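Local coordinates for protein mRNA transport regulator MTR2 (Candida albicans, PDB 1Q42) that affects mRNA transport from the nucleus to the cytoplasm and interacts with the export factor MEX67, at residues V120-A125 with D167-V172. Numbering follows the deposited sequence.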
loop_
_atom_site.group_PDB
_atom_site.type_symbol
_atom_site.label_atom_id
_atom_site.label_comp_id
_atom_site.label_asym_id
_atom_site.label_seq_id
_atom_site.Cartn_x
_atom_site.Cartn_y
_atom_site.Cartn_z
ATOM N N VAL A 120 8.330 -13.590 5.872
ATOM C CA VAL A 120 7.785 -12.499 6.681
ATOM C C VAL A 120 8.717 -11.300 6.570
ATOM O O VAL A 120 9.916 -11.429 6.755
ATOM C CB VAL A 120 7.747 -12.878 8.155
ATOM C CG1 VAL A 120 7.398 -11.655 9.029
ATOM C CG2 VAL A 120 6.778 -13.979 8.382
ATOM N N VAL A 121 8.162 -10.124 6.331
ATOM C CA VAL A 121 8.953 -8.893 6.285
ATOM C C VAL A 121 8.323 -7.863 7.199
ATOM O O VAL A 121 7.126 -7.605 7.102
ATOM C CB VAL A 121 8.955 -8.260 4.881
ATOM C CG1 VAL A 121 9.841 -7.007 4.863
ATOM C CG2 VAL A 121 9.406 -9.219 3.886
ATOM N N HIS A 122 9.129 -7.268 8.071
ATOM C CA HIS A 122 8.706 -6.123 8.853
ATOM C C HIS A 122 9.431 -4.899 8.326
ATOM O O HIS A 122 10.635 -4.937 8.100
ATOM C CB HIS A 122 9.057 -6.339 10.325
ATOM C CG HIS A 122 8.929 -5.101 11.150
ATOM N ND1 HIS A 122 9.986 -4.238 11.366
ATOM C CD2 HIS A 122 7.860 -4.551 11.768
ATOM C CE1 HIS A 122 9.572 -3.217 12.097
ATOM N NE2 HIS A 122 8.292 -3.398 12.377
ATOM N N PHE A 123 8.709 -3.808 8.102
ATOM C CA PHE A 123 9.372 -2.574 7.743
ATOM C C PHE A 123 8.730 -1.383 8.424
ATOM O O PHE A 123 7.596 -1.455 8.891
ATOM C CB PHE A 123 9.485 -2.407 6.210
ATOM C CG PHE A 123 8.202 -2.040 5.482
ATOM C CD1 PHE A 123 7.797 -0.712 5.382
ATOM C CD2 PHE A 123 7.455 -3.011 4.815
ATOM C CE1 PHE A 123 6.653 -0.369 4.659
ATOM C CE2 PHE A 123 6.305 -2.662 4.098
ATOM C CZ PHE A 123 5.919 -1.333 4.026
ATOM N N SER A 124 9.526 -0.330 8.544
ATOM C CA SER A 124 9.092 0.935 9.105
ATOM C C SER A 124 9.287 1.993 8.020
ATOM O O SER A 124 10.163 1.858 7.182
ATOM C CB SER A 124 9.923 1.253 10.344
ATOM O OG SER A 124 9.753 0.220 11.321
ATOM N N ALA A 125 8.431 2.999 8.014
ATOM C CA ALA A 125 8.538 4.125 7.083
ATOM C C ALA A 125 7.998 5.362 7.763
ATOM O O ALA A 125 7.398 5.277 8.855
ATOM C CB ALA A 125 7.751 3.849 5.797
ATOM N N ASP A 167 4.316 1.261 10.612
ATOM C CA ASP A 167 4.944 -0.065 10.678
ATOM C C ASP A 167 4.094 -0.998 9.846
ATOM O O ASP A 167 2.861 -0.952 9.920
ATOM C CB ASP A 167 4.971 -0.578 12.127
ATOM C CG ASP A 167 6.291 -0.320 12.832
ATOM O OD1 ASP A 167 7.146 0.434 12.312
ATOM O OD2 ASP A 167 6.530 -0.795 13.979
ATOM N N VAL A 168 4.740 -1.844 9.055
ATOM C CA VAL A 168 4.014 -2.754 8.199
ATOM C C VAL A 168 4.626 -4.145 8.357
ATOM O O VAL A 168 5.846 -4.288 8.369
ATOM C CB VAL A 168 4.107 -2.329 6.716
ATOM C CG1 VAL A 168 3.378 -3.319 5.837
ATOM C CG2 VAL A 168 3.552 -0.951 6.510
ATOM N N ASN A 169 3.763 -5.147 8.495
ATOM C CA ASN A 169 4.160 -6.539 8.490
ATOM C C ASN A 169 3.500 -7.229 7.292
ATOM O O ASN A 169 2.306 -7.165 7.129
ATOM C CB ASN A 169 3.726 -7.236 9.786
ATOM C CG ASN A 169 4.488 -6.747 10.994
ATOM O OD1 ASN A 169 5.711 -6.812 11.034
ATOM N ND2 ASN A 169 3.767 -6.255 11.983
ATOM N N LEU A 170 4.305 -7.859 6.446
ATOM C CA LEU A 170 3.812 -8.583 5.277
ATOM C C LEU A 170 4.222 -10.055 5.382
ATOM O O LEU A 170 5.298 -10.366 5.895
ATOM C CB LEU A 170 4.457 -8.011 4.007
ATOM C CG LEU A 170 4.251 -6.544 3.618
ATOM C CD1 LEU A 170 4.951 -6.266 2.253
ATOM C CD2 LEU A 170 2.817 -6.129 3.586
ATOM N N VAL A 171 3.372 -10.953 4.913
ATOM C CA VAL A 171 3.773 -12.319 4.619
ATOM C C VAL A 171 3.596 -12.467 3.102
ATOM O O VAL A 171 2.496 -12.278 2.585
ATOM C CB VAL A 171 2.942 -13.347 5.385
ATOM C CG1 VAL A 171 3.457 -14.753 5.093
ATOM C CG2 VAL A 171 2.984 -13.062 6.890
ATOM N N VAL A 172 4.688 -12.759 2.399
ATOM C CA VAL A 172 4.739 -12.672 0.942
ATOM C C VAL A 172 5.292 -13.956 0.356
ATOM O O VAL A 172 6.173 -14.563 0.938
ATOM C CB VAL A 172 5.664 -11.503 0.482
ATOM C CG1 VAL A 172 5.510 -11.248 -1.016
ATOM C CG2 VAL A 172 5.384 -10.233 1.275
#
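The Phe123 ring lays one face over the side chain of Val168, whose CB sits 3.6 Å from the ring centroid in a CH-pi contact displaced toward the CE2-CZ rim; of the Val168 methyls, CG1 sits by CE2 and CG2 by CZ and CE1. At the ring's edge, near its plane, Leu170 CD1 approaches. Phe123 reaches its neighbour because chi1 of 74° puts CG between the backbone N and the carbonyl carbon, folding the ring across to the partner strand. On the other side of the sheet the His122 imidazole is met at its edge by two oxygens. Asn169 OD1 lies 3.2 Å from His122 CD2. Asp167 OD2 comes within 3.5 Å of His122 NE2, a contact longer than a hydrogen bond would usually be. The carboxylate stands almost upright to the imidazole, their planes 82° apart, while the Asn169 amide is turned by 38°. The other carboxylate oxygen, Asp167 OD1, accepts a 2.8 Å hydrogen bond from Ser124 OG, which arrives from above the carboxylate plane; the Asp167 carboxylate thus lies between the two, bonded to Ser124 and only in contact with His122. Farther on, Val120 and Val171 just touch through their CG2 methyls.

Between the two faces, the backbones pair: Val121 with Leu170 and Phe123 with Val168 form the hydrogen-bonded antiparallel pairs, each joined by two nearly straight N-H...O bonds of 2.9 Å.

The two strands are neighbours in the curved sheet of an NTF2-like fold. Strand 101-113 continues the sheet beyond 118-129, and strand 183-192 continues it beyond 164-173, with Asp187 OD2 taking a hydrogen bond from Asn169 ND2. Helix 29-40 packs on the buried face, where Leu33 and Leu37 touch Phe123, Leu29 meets Val121 and Phe32 touches Leu170.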